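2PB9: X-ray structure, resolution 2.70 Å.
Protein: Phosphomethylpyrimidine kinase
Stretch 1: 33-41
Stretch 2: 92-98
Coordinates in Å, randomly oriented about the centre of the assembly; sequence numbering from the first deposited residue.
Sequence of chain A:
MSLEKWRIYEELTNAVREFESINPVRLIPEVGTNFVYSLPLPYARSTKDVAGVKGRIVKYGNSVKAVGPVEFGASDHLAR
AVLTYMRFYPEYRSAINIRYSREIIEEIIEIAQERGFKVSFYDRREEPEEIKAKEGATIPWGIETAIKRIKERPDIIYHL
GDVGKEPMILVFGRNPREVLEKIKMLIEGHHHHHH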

ATOM      1  N   THR A  33      11.482  10.170  18.255  1.00 25.34           N
ATOM      2  CA  THR A  33      11.453  11.564  17.875  1.00 26.86           C
ATOM      3  C   THR A  33      12.857  12.166  17.934  1.00 28.38           C
ATOM      4  O   THR A  33      13.615  11.937  18.885  1.00 28.39           O
ATOM      5  CB  THR A  33      10.495  12.381  18.786  1.00 25.82           C
ATOM      6  OG1 THR A  33       9.140  12.076  18.438  1.00 26.37           O
ATOM      7  CG2 THR A  33      10.735  13.896  18.623  1.00 23.77           C
ATOM      8  N   ASN A  34      13.200  12.908  16.890  1.00 28.23           N
ATOM      9  CA  ASN A  34      14.472  13.583  16.839  1.00 29.69           C
ATOM     10  C   ASN A  34      14.164  15.077  16.729  1.00 30.35           C
ATOM     11  O   ASN A  34      13.216  15.487  16.058  1.00 31.42           O
ATOM     12  CB  ASN A  34      15.302  13.094  15.652  1.00 29.51           C
ATOM     13  CG  ASN A  34      16.796  13.119  15.944  1.00 29.39           C
ATOM     14  OD1 ASN A  34      17.567  12.402  15.317  1.00 30.85           O
ATOM     15  ND2 ASN A  34      17.207  13.945  16.901  1.00 28.09           N
ATOM     16  N   PHE A  35      14.962  15.878  17.417  1.00 30.43           N
ATOM     17  CA  PHE A  35      14.794  17.320  17.452  1.00 29.77           C
ATOM     18  C   PHE A  35      16.124  17.874  16.941  1.00 30.14           C
ATOM     19  O   PHE A  35      17.187  17.575  17.499  1.00 29.34           O
ATOM     20  CB  PHE A  35      14.522  17.720  18.908  1.00 28.29           C
ATOM     21  CG  PHE A  35      13.975  19.105  19.087  1.00 29.46           C
ATOM     22  CD1 PHE A  35      13.568  19.534  20.352  1.00 30.07           C
ATOM     23  CD2 PHE A  35      13.897  19.997  18.020  1.00 30.81           C
ATOM     24  CE1 PHE A  35      13.096  20.835  20.559  1.00 29.85           C
ATOM     25  CE2 PHE A  35      13.427  21.302  18.211  1.00 30.22           C
ATOM     26  CZ  PHE A  35      13.027  21.720  19.486  1.00 31.22           C
ATOM     27  N   VAL A  36      16.079  18.660  15.869  1.00 28.84           N
ATOM     28  CA  VAL A  36      17.318  19.189  15.309  1.00 28.68           C
ATOM     29  C   VAL A  36      17.436  20.696  15.225  1.00 29.22           C
ATOM     30  O   VAL A  36      16.446  21.429  15.278  1.00 31.23           O
ATOM     31  CB  VAL A  36      17.604  18.634  13.884  1.00 26.88           C
ATOM     32  CG1 VAL A  36      17.643  17.132  13.918  1.00 24.53           C
ATOM     33  CG2 VAL A  36      16.558  19.142  12.888  1.00 24.03           C
ATOM     34  N   TYR A  37      18.680  21.136  15.092  1.00 29.16           N
ATOM     35  CA  TYR A  37      19.010  22.542  14.968  1.00 29.98           C
ATOM     36  C   TYR A  37      20.259  22.601  14.096  1.00 30.47           C
ATOM     37  O   TYR A  37      21.340  22.161  14.488  1.00 29.82           O
ATOM     38  CB  TYR A  37      19.267  23.147  16.339  1.00 30.60           C
ATOM     39  CG  TYR A  37      19.324  24.656  16.345  1.00 31.65           C
ATOM     40  CD1 TYR A  37      18.901  25.401  15.240  1.00 30.10           C
ATOM     41  CD2 TYR A  37      19.785  25.345  17.472  1.00 32.19           C
ATOM     42  CE1 TYR A  37      18.936  26.790  15.255  1.00 31.02           C
ATOM     43  CE2 TYR A  37      19.820  26.731  17.499  1.00 32.49           C
ATOM     44  CZ  TYR A  37      19.397  27.443  16.391  1.00 31.48           C
ATOM     45  OH  TYR A  37      19.432  28.810  16.437  1.00 33.49           O
ATOM     46  N   SER A  38      20.081  23.136  12.898  1.00 30.72           N
ATOM     47  CA  SER A  38      21.148  23.223  11.920  1.00 31.40           C
ATOM     48  C   SER A  38      22.032  24.452  12.038  1.00 32.10           C
ATOM     49  O   SER A  38      21.700  25.417  12.727  1.00 31.32           O
ATOM     50  CB  SER A  38      20.534  23.183  10.519  1.00 29.57           C
ATOM     51  OG  SER A  38      21.490  23.498   9.535  1.00 27.41           O
ATOM     52  N   LEU A  39      23.181  24.387  11.368  1.00 33.25           N
ATOM     53  CA  LEU A  39      24.099  25.515  11.315  1.00 33.44           C
ATOM     54  C   LEU A  39      23.474  26.367  10.230  1.00 34.14           C
ATOM     55  O   LEU A  39      22.747  25.861   9.376  1.00 32.96           O
ATOM     56  CB  LEU A  39      25.501  25.088  10.861  1.00 31.50           C
ATOM     57  CG  LEU A  39      26.453  24.413  11.849  1.00 30.31           C
ATOM     58  CD1 LEU A  39      27.613  23.813  11.091  1.00 27.25           C
ATOM     59  CD2 LEU A  39      26.934  25.424  12.874  1.00 28.46           C
ATOM     60  N   PRO A  40      23.754  27.653  10.284  1.00 36.11           N
ATOM     61  CA  PRO A  40      23.230  28.577   9.276  1.00 36.62           C
ATOM     62  C   PRO A  40      23.917  28.415   7.913  1.00 37.21           C
ATOM     63  O   PRO A  40      25.030  27.890   7.870  1.00 36.94           O
ATOM     64  CB  PRO A  40      23.631  29.957   9.809  1.00 36.51           C
ATOM     65  CG  PRO A  40      24.879  29.716  10.562  1.00 20.00           C
ATOM     66  CD  PRO A  40      24.782  28.310  11.082  1.00 20.00           C
ATOM     67  N   LEU A  41      23.264  28.817   6.852  1.00 38.52           N
ATOM     68  CA  LEU A  41      23.898  28.715   5.540  1.00 40.96           C
ATOM     69  C   LEU A  41      24.967  29.815   5.493  1.00 41.93           C
ATOM     70  O   LEU A  41      24.887  30.808   6.222  1.00 41.91           O
ATOM     71  CB  LEU A  41      22.887  28.941   4.412  1.00 41.45           C
ATOM     72  CG  LEU A  41      21.634  28.070   4.398  1.00 42.22           C
ATOM     73  CD1 LEU A  41      20.812  28.363   5.653  1.00 44.29           C
ATOM     74  CD2 LEU A  41      20.818  28.357   3.143  1.00 40.39           C
ATOM     75  N   TYR A  92      14.836  28.980   9.071  1.00 35.87           N
ATOM     76  CA  TYR A  92      14.266  27.871   9.814  1.00 34.00           C
ATOM     77  C   TYR A  92      15.163  26.653   9.853  1.00 31.97           C
ATOM     78  O   TYR A  92      15.016  25.734   9.047  1.00 31.24           O
ATOM     79  CB  TYR A  92      12.903  27.514   9.228  1.00 35.90           C
ATOM     80  CG  TYR A  92      11.896  28.606   9.450  1.00 36.41           C
ATOM     81  CD1 TYR A  92      12.033  29.843   8.817  1.00 37.59           C
ATOM     82  CD2 TYR A  92      10.857  28.441  10.362  1.00 36.71           C
ATOM     83  CE1 TYR A  92      11.165  30.896   9.093  1.00 37.66           C
ATOM     84  CE2 TYR A  92       9.977  29.487  10.648  1.00 37.99           C
ATOM     85  CZ  TYR A  92      10.141  30.711  10.011  1.00 38.03           C
ATOM     86  OH  TYR A  92       9.293  31.751  10.305  1.00 39.03           O
ATOM     87  N   ARG A  93      16.086  26.646  10.810  1.00 30.43           N
ATOM     88  CA  ARG A  93      17.018  25.544  10.950  1.00 29.10           C
ATOM     89  C   ARG A  93      16.760  24.625  12.119  1.00 29.75           C
ATOM     90  O   ARG A  93      17.666  23.945  12.598  1.00 30.14           O
ATOM     91  CB  ARG A  93      18.448  26.059  11.016  1.00 29.77           C
ATOM     92  CG  ARG A  93      18.594  27.442  11.570  1.00 29.34           C
ATOM     93  CD  ARG A  93      19.512  28.218  10.661  1.00 28.00           C
ATOM     94  NE  ARG A  93      20.221  29.255  11.388  1.00 30.97           N
ATOM     95  CZ  ARG A  93      21.101  29.025  12.354  1.00 30.72           C
ATOM     96  NH1 ARG A  93      21.389  27.783  12.716  1.00 30.62           N
ATOM     97  NH2 ARG A  93      21.689  30.044  12.961  1.00 31.55           N
ATOM     98  N   SER A  94      15.518  24.608  12.580  1.00 30.07           N
ATOM     99  CA  SER A  94      15.129  23.735  13.669  1.00 28.78           C
ATOM    100  C   SER A  94      13.873  23.017  13.207  1.00 28.51           C
ATOM    101  O   SER A  94      13.136  23.520  12.353  1.00 27.99           O
ATOM    102  CB  SER A  94      14.832  24.534  14.935  1.00 30.68           C
ATOM    103  OG  SER A  94      14.574  23.660  16.027  1.00 32.84           O
ATOM    104  N   ALA A  95      13.641  21.835  13.761  1.00 26.65           N
ATOM    105  CA  ALA A  95      12.466  21.051  13.410  1.00 26.35           C
ATOM    106  C   ALA A  95      12.348  19.891  14.379  1.00 24.77           C
ATOM    107  O   ALA A  95      13.246  19.655  15.185  1.00 25.63           O
ATOM    108  CB  ALA A  95      12.584  20.526  11.968  1.00 26.20           C
ATOM    109  N   ILE A  96      11.234  19.177  14.300  1.00 23.95           N
ATOM    110  CA  ILE A  96      11.001  18.015  15.148  1.00 24.03           C
ATOM    111  C   ILE A  96       9.925  17.135  14.521  1.00 24.47           C
ATOM    112  O   ILE A  96       8.957  17.634  13.940  1.00 25.29           O
ATOM    113  CB  ILE A  96      10.557  18.428  16.574  1.00 23.36           C
ATOM    114  CG1 ILE A  96      10.481  17.196  17.467  1.00 22.17           C
ATOM    115  CG2 ILE A  96       9.191  19.098  16.540  1.00 22.94           C
ATOM    116  CD1 ILE A  96      10.205  17.528  18.911  1.00 22.62           C
ATOM    117  N   ASN A  97      10.097  15.825  14.603  1.00 24.17           N
ATOM    118  CA  ASN A  97       9.085  14.960  14.035  1.00 24.02           C
ATOM    119  C   ASN A  97       8.303  14.271  15.145  1.00 25.23           C
ATOM    120  O   ASN A  97       8.879  13.707  16.085  1.00 24.02           O
ATOM    121  CB  ASN A  97       9.692  13.919  13.073  1.00 22.90           C
ATOM    122  CG  ASN A  97      10.614  12.922  13.764  1.00 23.51           C
ATOM    123  OD1 ASN A  97      11.789  13.206  14.004  1.00 24.82           O
ATOM    124  ND2 ASN A  97      10.083  11.745  14.085  1.00 20.64           N
ATOM    125  N   ILE A  98       6.983  14.349  15.043  1.00 26.21           N
ATOM    126  CA  ILE A  98       6.127  13.723  16.024  1.00 27.48           C
ATOM    127  C   ILE A  98       5.157  12.779  15.349  1.00 28.03           C
ATOM    128  O   ILE A  98       4.955  12.830  14.137  1.00 27.59           O
ATOM    129  CB  ILE A  98       5.346  14.764  16.825  1.00 28.06           C
ATOM    130  CG1 ILE A  98       4.558  15.670  15.881  1.00 29.27           C
ATOM    131  CG2 ILE A  98       6.306  15.592  17.661  1.00 28.99           C
ATOM    132  CD1 ILE A  98       3.672  16.684  16.610  1.00 29.17           C
TER

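Strands 35-38 and 94-98 lie side by side and run antiparallel, with 161° between their directions. Their axes approach to 4.8 Å. Val-36 and Ala-95 form the hydrogen-bonded pair at the centre. Val-36 N donates to Ala-95 O at 3.1 Å, and Ala-95 N returns a bond to Val-36 O at 3.2 Å. Phe-35 with Ile-96 and Tyr-37 with Ser-94 are non-hydrogen-bonded pairs, so their CA atoms sit closer, at 4.5 and 4.3 Å. Beyond Tyr-37, Ser-38 N donates to Arg-93 O at 2.6 Å, a short and nearly straight bond. At the other end, Asn-97 N reaches Asn-34 O at 3.5 Å, a weak bond. Ser-94 CA and Tyr-37 CA also add CA-H...O contacts, each 3.1 Å long, to Val-36 O and Arg-93 O respectively.

Side chains extend the ladder. Thr-33 OG1 donates to Asn-97 O at 2.9 Å, tying the loop before the first strand to the second strand. Ser-94 OG donates to Val-36 O at 3.0 Å, so this carbonyl accepts from both a backbone amide and a hydroxyl.

Phe-35, Tyr-37, Ser-94 and Ile-96 share one face of the sheet. Ile-96 CD1 lies over one face of the Phe-35 ring, and Phe-35 CD2 is 4.0 Å from Ile-96 CB. This is an apolar contact between buried side chains. Ala-95 O and Ser-94 OG approach the edge of the same ring, where its C-H groups point. On the other side of the sheet, Val-36 CG2 meets Ala-95 CB at 4.3 Å; the small alanine makes only a light apolar contact.

Arg-93 has the largest area covered by the opposite stretch. Its guanidinium lies between Tyr-37 OH and Pro-40 N, which sit over opposite faces. Pro-40 CB is 3.7 Å from Arg-93 NH2.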